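Local coordinates for protein NADPH-flavin oxidoreductase (Helicobacter pylori, PDB 2H0U) that binds FMN as a member of the nitroreductase family and probably uses NADPH or NADH to reduce flavins or nitrogenous compounds, at residues S42-E47 and Q116-F121; L84-V89 and S93-K98. All coordinates share one frame; numbering follows the deposited sequence.

Contact 1 (S42-E47 and Q116-F121). With FMN (flavin mononucleotide), chain B.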
loop_
_atom_site.group_PDB
_atom_site.type_symbol
_atom_site.label_atom_id
_atom_site.label_comp_id
_atom_site.label_asym_id
_atom_site.label_seq_id
_atom_site.Cartn_x
_atom_site.Cartn_y
_atom_site.Cartn_z
ATOM N N SER A 42 -1.610 4.535 -8.948
ATOM C CA SER A 42 -2.779 4.762 -8.098
ATOM C C SER A 42 -4.001 4.372 -8.895
ATOM O O SER A 42 -3.977 4.412 -10.118
ATOM C CB SER A 42 -2.891 6.232 -7.686
ATOM O OG SER A 42 -2.822 7.078 -8.837
ATOM N N SER A 43 -5.081 4.041 -8.198
ATOM C CA SER A 43 -6.333 3.695 -8.863
ATOM C C SER A 43 -6.804 4.847 -9.760
ATOM O O SER A 43 -6.877 6.006 -9.308
ATOM C CB SER A 43 -7.388 3.361 -7.821
ATOM O OG SER A 43 -8.536 2.841 -8.480
ATOM N N ILE A 44 -7.060 4.525 -11.040
ATOM C CA ILE A 44 -7.559 5.458 -12.072
ATOM C C ILE A 44 -6.487 6.506 -12.392
ATOM O O ILE A 44 -6.762 7.540 -13.003
ATOM C CB ILE A 44 -8.910 6.164 -11.705
ATOM C CG1 ILE A 44 -9.806 5.264 -10.832
ATOM C CG2 ILE A 44 -9.656 6.631 -13.025
ATOM C CD1 ILE A 44 -11.168 5.878 -10.378
ATOM N N GLY A 45 -5.250 6.199 -12.019
ATOM C CA GLY A 45 -4.164 7.167 -12.067
ATOM C C GLY A 45 -4.376 8.545 -11.420
ATOM O O GLY A 45 -3.798 9.532 -11.893
ATOM N N LEU A 46 -5.180 8.631 -10.360
ATOM C CA LEU A 46 -5.606 9.949 -9.861
ATOM C C LEU A 46 -4.549 10.605 -8.976
ATOM O O LEU A 46 -4.629 11.794 -8.724
ATOM C CB LEU A 46 -6.935 9.885 -9.121
ATOM C CG LEU A 46 -8.144 9.524 -10.007
ATOM C CD1 LEU A 46 -9.357 9.308 -9.067
ATOM C CD2 LEU A 46 -8.391 10.564 -11.051
ATOM N N GLU A 47 -3.539 9.830 -8.535
ATOM C CA GLU A 47 -2.466 10.364 -7.650
ATOM C C GLU A 47 -3.067 11.212 -6.529
ATOM O O GLU A 47 -2.711 12.392 -6.385
ATOM C CB GLU A 47 -1.479 11.245 -8.453
ATOM C CG GLU A 47 -0.734 10.573 -9.561
ATOM C CD GLU A 47 -0.047 11.607 -10.488
ATOM O OE1 GLU A 47 0.868 12.320 -10.022
ATOM O OE2 GLU A 47 -0.391 11.644 -11.670
ATOM N N GLN A 116 -19.014 8.548 -15.828
ATOM C CA GLN A 116 -20.053 7.664 -15.307
ATOM C C GLN A 116 -19.483 6.284 -14.888
ATOM O O GLN A 116 -19.983 5.648 -13.961
ATOM C CB GLN A 116 -21.204 7.531 -16.305
ATOM C CG GLN A 116 -21.950 8.869 -16.620
ATOM C CD GLN A 116 -22.418 9.639 -15.375
ATOM O OE1 GLN A 116 -22.042 10.794 -15.172
ATOM N NE2 GLN A 116 -23.227 9.012 -14.556
ATOM N N ILE A 117 -18.436 5.830 -15.568
ATOM C CA ILE A 117 -17.746 4.589 -15.175
ATOM C C ILE A 117 -17.064 4.769 -13.811
ATOM O O ILE A 117 -17.160 3.910 -12.952
ATOM C CB ILE A 117 -16.709 4.118 -16.244
ATOM C CG1 ILE A 117 -17.428 3.569 -17.481
ATOM C CG2 ILE A 117 -15.746 3.068 -15.637
ATOM C CD1 ILE A 117 -16.503 3.281 -18.672
ATOM N N ILE A 118 -16.420 5.918 -13.618
ATOM C CA ILE A 118 -15.815 6.273 -12.343
ATOM C C ILE A 118 -16.878 6.357 -11.257
ATOM O O ILE A 118 -16.702 5.810 -10.173
ATOM C CB ILE A 118 -15.044 7.603 -12.404
ATOM C CG1 ILE A 118 -13.856 7.475 -13.379
ATOM C CG2 ILE A 118 -14.556 8.030 -10.975
ATOM C CD1 ILE A 118 -12.918 8.689 -13.395
ATOM N N LYS A 119 -17.980 7.041 -11.565
ATOM C CA LYS A 119 -19.065 7.132 -10.605
ATOM C C LYS A 119 -19.552 5.723 -10.151
ATOM O O LYS A 119 -19.673 5.454 -8.962
ATOM C CB LYS A 119 -20.228 7.923 -11.201
ATOM C CG LYS A 119 -21.424 8.014 -10.277
ATOM C CD LYS A 119 -22.516 8.756 -10.967
ATOM C CE LYS A 119 -23.675 9.116 -10.039
ATOM N NZ LYS A 119 -24.480 7.925 -9.746
ATOM N N ASN A 120 -19.884 4.860 -11.106
ATOM C CA ASN A 120 -20.349 3.506 -10.759
ATOM C C ASN A 120 -19.301 2.697 -9.985
ATOM O O ASN A 120 -19.625 1.967 -9.044
ATOM C CB ASN A 120 -20.719 2.728 -11.997
ATOM C CG ASN A 120 -21.183 1.312 -11.671
ATOM O OD1 ASN A 120 -22.301 1.111 -11.185
ATOM N ND2 ASN A 120 -20.316 0.317 -11.930
ATOM N N PHE A 121 -18.061 2.782 -10.442
ATOM C CA PHE A 121 -16.951 2.090 -9.807
ATOM C C PHE A 121 -16.857 2.464 -8.338
ATOM O O PHE A 121 -16.803 1.591 -7.481
ATOM C CB PHE A 121 -15.678 2.481 -10.544
ATOM C CG PHE A 121 -14.404 2.104 -9.839
ATOM C CD1 PHE A 121 -14.086 0.766 -9.569
ATOM C CD2 PHE A 121 -13.475 3.085 -9.532
ATOM C CE1 PHE A 121 -12.867 0.414 -8.967
ATOM C CE2 PHE A 121 -12.252 2.745 -8.926
ATOM C CZ PHE A 121 -11.957 1.406 -8.638
HETATM N N1 FMN B . -6.098 -0.658 -14.307
HETATM C C2 FMN B . -7.134 -1.327 -14.942
HETATM O O2 FMN B . -7.143 -1.376 -16.166
HETATM N N3 FMN B . -8.163 -1.891 -14.233
HETATM C C4 FMN B . -8.188 -1.782 -12.866
HETATM O O4 FMN B . -9.028 -2.411 -12.225
HETATM C C4A FMN B . -7.155 -1.069 -12.220
HETATM N N5 FMN B . -7.162 -0.945 -10.852
HETATM C C5A FMN B . -6.110 -0.341 -10.184
HETATM C C6 FMN B . -6.175 -0.280 -8.777
HETATM C C7 FMN B . -5.111 0.341 -8.104
HETATM C C7M FMN B . -4.980 0.080 -6.631
HETATM C C8 FMN B . -4.035 0.929 -8.797
HETATM C C8M FMN B . -2.768 1.327 -8.028
HETATM C C9 FMN B . -3.997 0.858 -10.181
HETATM C C9A FMN B . -5.051 0.238 -10.884
HETATM N N10 FMN B . -5.048 0.176 -12.284
HETATM C C10 FMN B . -6.095 -0.518 -12.940
HETATM C "C1'" FMN B . -3.952 0.776 -13.116
HETATM C "C2'" FMN B . -3.905 2.307 -13.016
HETATM O "O2'" FMN B . -4.729 2.840 -14.025
HETATM C "C3'" FMN B . -2.443 2.722 -13.227
HETATM O "O3'" FMN B . -1.639 2.202 -12.187
HETATM C "C4'" FMN B . -2.185 4.225 -13.233
HETATM O "O4'" FMN B . -2.837 4.774 -14.365
HETATM C "C5'" FMN B . -0.696 4.620 -13.254
HETATM O "O5'" FMN B . -0.128 4.053 -14.448
HETATM P P FMN B . 1.115 3.049 -14.337
HETATM O O1P FMN B . 0.698 1.973 -13.368
HETATM O O2P FMN B . 1.333 2.487 -15.740
HETATM O O3P FMN B . 2.340 3.779 -13.851
#

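Contact 2 (L84-V89 and S93-K98)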
loop_
_atom_site.group_PDB
_atom_site.type_symbol
_atom_site.label_atom_id
_atom_site.label_comp_id
_atom_site.label_asym_id
_atom_site.label_seq_id
_atom_site.Cartn_x
_atom_site.Cartn_y
_atom_site.Cartn_z
ATOM N N LEU A 84 0.045 12.553 2.837
ATOM C CA LEU A 84 -1.342 13.033 2.828
ATOM C C LEU A 84 -2.098 12.379 1.679
ATOM O O LEU A 84 -1.517 12.059 0.627
ATOM C CB LEU A 84 -1.412 14.557 2.671
ATOM C CG LEU A 84 -0.488 15.458 3.523
ATOM C CD1 LEU A 84 -0.721 16.918 3.039
ATOM C CD2 LEU A 84 -0.724 15.243 5.043
ATOM N N ALA A 85 -3.385 12.150 1.917
ATOM C CA ALA A 85 -4.315 11.608 0.930
ATOM C C ALA A 85 -5.459 12.620 0.754
ATOM O O ALA A 85 -5.849 13.339 1.713
ATOM C CB ALA A 85 -4.837 10.278 1.396
ATOM N N ARG A 86 -5.909 12.785 -0.486
ATOM C CA ARG A 86 -6.978 13.744 -0.733
ATOM C C ARG A 86 -8.355 13.219 -0.313
ATOM O O ARG A 86 -8.652 12.014 -0.397
ATOM C CB ARG A 86 -6.999 14.123 -2.213
ATOM C CG ARG A 86 -5.888 15.086 -2.595
ATOM C CD ARG A 86 -6.013 15.508 -4.041
ATOM N NE ARG A 86 -4.891 16.367 -4.435
ATOM C CZ ARG A 86 -4.884 17.690 -4.323
ATOM N NH1 ARG A 86 -5.922 18.318 -3.788
ATOM N NH2 ARG A 86 -3.808 18.381 -4.721
ATOM N N LYS A 87 -9.177 14.146 0.141
ATOM C CA LYS A 87 -10.544 13.897 0.534
ATOM C C LYS A 87 -11.477 14.183 -0.630
ATOM O O LYS A 87 -11.205 15.087 -1.434
ATOM C CB LYS A 87 -10.894 14.877 1.661
ATOM C CG LYS A 87 -10.127 14.577 2.926
ATOM C CD LYS A 87 -10.536 15.461 4.033
ATOM C CE LYS A 87 -9.916 14.918 5.324
ATOM N NZ LYS A 87 -10.142 15.826 6.474
ATOM N N GLY A 88 -12.585 13.445 -0.656
ATOM C CA GLY A 88 -13.725 13.695 -1.566
ATOM C C GLY A 88 -13.320 13.567 -3.030
ATOM O O GLY A 88 -13.714 14.380 -3.855
ATOM N N VAL A 89 -12.579 12.519 -3.348
ATOM C CA VAL A 89 -12.023 12.357 -4.703
ATOM C C VAL A 89 -13.062 11.536 -5.472
ATOM O O VAL A 89 -12.981 10.301 -5.531
ATOM C CB VAL A 89 -10.644 11.677 -4.682
ATOM C CG1 VAL A 89 -10.149 11.418 -6.090
ATOM C CG2 VAL A 89 -9.614 12.575 -3.954
ATOM N N SER A 93 -15.721 15.648 -8.714
ATOM C CA SER A 93 -14.927 16.564 -7.909
ATOM C C SER A 93 -14.021 17.454 -8.791
ATOM O O SER A 93 -13.600 17.050 -9.889
ATOM C CB SER A 93 -14.098 15.797 -6.889
ATOM O OG SER A 93 -13.087 15.073 -7.546
ATOM N N ASP A 94 -13.717 18.648 -8.294
ATOM C CA ASP A 94 -12.768 19.534 -8.982
ATOM C C ASP A 94 -11.404 18.843 -9.203
ATOM O O ASP A 94 -10.802 19.031 -10.268
ATOM C CB ASP A 94 -12.562 20.847 -8.218
ATOM C CG ASP A 94 -13.786 21.765 -8.253
ATOM O OD1 ASP A 94 -14.653 21.621 -9.142
ATOM O OD2 ASP A 94 -13.868 22.645 -7.368
ATOM N N TYR A 95 -10.919 18.073 -8.214
ATOM C CA TYR A 95 -9.592 17.462 -8.310
ATOM C C TYR A 95 -9.514 16.433 -9.453
ATOM O O TYR A 95 -8.528 16.377 -10.201
ATOM C CB TYR A 95 -9.169 16.733 -6.988
ATOM C CG TYR A 95 -7.835 16.056 -7.189
ATOM C CD1 TYR A 95 -6.671 16.812 -7.340
ATOM C CD2 TYR A 95 -7.750 14.668 -7.353
ATOM C CE1 TYR A 95 -5.424 16.205 -7.579
ATOM C CE2 TYR A 95 -6.519 14.046 -7.616
ATOM C CZ TYR A 95 -5.365 14.824 -7.721
ATOM O OH TYR A 95 -4.151 14.230 -7.984
ATOM N N VAL A 96 -10.547 15.592 -9.564
ATOM C CA VAL A 96 -10.553 14.576 -10.622
ATOM C C VAL A 96 -10.566 15.254 -12.008
ATOM O O VAL A 96 -9.799 14.861 -12.905
ATOM C CB VAL A 96 -11.718 13.557 -10.451
ATOM C CG1 VAL A 96 -11.934 12.748 -11.728
ATOM C CG2 VAL A 96 -11.382 12.588 -9.260
ATOM N N LYS A 97 -11.405 16.277 -12.178
ATOM C CA LYS A 97 -11.425 17.010 -13.445
ATOM C C LYS A 97 -10.023 17.593 -13.682
ATOM O O LYS A 97 -9.502 17.493 -14.781
ATOM C CB LYS A 97 -12.512 18.081 -13.463
ATOM C CG LYS A 97 -12.712 18.793 -14.837
ATOM C CD LYS A 97 -13.940 19.654 -14.822
ATOM C CE LYS A 97 -14.009 20.581 -16.066
ATOM N NZ LYS A 97 -15.352 21.291 -16.166
ATOM N N LYS A 98 -9.399 18.128 -12.630
ATOM C CA LYS A 98 -8.064 18.716 -12.754
ATOM C C LYS A 98 -6.957 17.746 -13.153
ATOM O O LYS A 98 -6.201 18.036 -14.058
ATOM C CB LYS A 98 -7.664 19.439 -11.464
ATOM C CG LYS A 98 -6.333 20.225 -11.554
ATOM C CD LYS A 98 -6.018 20.871 -10.217
ATOM C CE LYS A 98 -5.495 22.284 -10.372
ATOM N NZ LYS A 98 -4.906 22.752 -9.090
HETATM O O HOH W 1 -2.577 15.177 -5.541
#

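Contact 1 (S42-E47 and Q116-F121)
Ile44 of the 42-47 loop pushes its CD1 methyl against the ring of Phe121, and the two side chains run past each other in opposite directions. The methyl reaches CE2 of Phe121 at 3.6 Å, obliquely to the ring. From the same isoleucine the CG2 branch, anti to the backbone N, meets CD1 of Ile118 at 3.9 Å, one helical turn before Phe121, while CG1, off its staggered position (chi1 -32°), carries CD1 to Phe121; a beta-branched residue thus serves two neighbours at once. At the edge of the Phe121 ring, near its plane, sits the hydroxyl of Ser43, 3.7 Å from OG to CZ. That oxygen lies anti to its own backbone N (chi1 -172°) and hydrogen-bonds to Glu164 of the second subunit, while CB rests on the flavin's benzenoid ring, 3.8 Å from C7 of FMN. A small polar residue suits a place where the backbone itself approaches the cofactor, Ser43 N standing 3.3 Å from C8 of FMN. Gly45 passes the ribityl chain, its CA 3.6 Å from O4' of FMN; positive phi and no side chain suit glycine here. The packing is thus closest where Ile44, Ser43 and Phe121 meet, and looser round Ile44 and Ile118; farther round the helix, Ile117 is exposed, and Lys119, partly exposed, forms a salt bridge with Glu123. No hydrogen bond crosses between the segments. The loop runs between helix 27-38 and strand 49-54, with Trp137 and Gln141 of helix 131-155 also against it, and helix 113-125 packs alongside.

Contact 2 (L84-V89 and S93-K98)
Arg86 lays its side chain over one face of the Tyr95 ring. Its CD stands 3.5 Å from the ring centroid and only 7° off the ring normal, a CH-pi contact, and the guanidinium continues toward the rim. NE comes within 3.2 Å of CE1 of Tyr95. The fit depends on both torsion sets: Arg86 is extended from CG to NE, reaching from strand to helix, and its last torsion (chi4 -90°) sets the guanidinium roughly square to the chain and nearly parallel to the ring, while Tyr95 swings CG opposite its backbone N (chi1 176°), turning the ring back toward the strand. An arginine suits the place because its aliphatic part covers the ring while NE donates at 2.8 Å to a water in the guanidinium plane, which in turn donates to OH of Tyr95 at 3.1 Å. The phenol oxygen also bonds to the carbonyl of Leu46 and to Trp207 NE1 of the second subunit, so several partners fix the ring's polar end. Val89 lies at the ring's edge, and its CG1 packs 3.6 Å from CG2 of Val96; two compact, branched chains fill this buried corner. Gly88 adopts a positive phi that suits glycine, and its carbonyl oxygen lies 3.4 Å from CB of Ser93. Ser93 turns OG back over the first helical turn, where it accepts from Val96 N at 3.3 Å, and it also bonds to Thr90. This is a serine N-cap, here starting helix 94-102 after a short loop from strand 79-86 of the antiparallel sheet.

The two contacts lie about 11 Å apart, centre to centre, on the same side of the chain's centre. Along the chain, the 42-47 loop comes first, then strand 79-86 and helix 94-102 of contact 2, and finally helix 113-125 of contact 1, so contact 2 falls wholly between the two segments of contact 1. They also touch directly: CD1 of Leu46 packs on CG1 of Val89 at 3.7 Å. Strand 49-54, which follows the loop, pairs antiparallel with strand 79-86 in one sheet, and so links the flavin-facing loop to that sheet. Both contacts also touch the second subunit, which supplies FMN-binding residues such as Glu164 and Gly165.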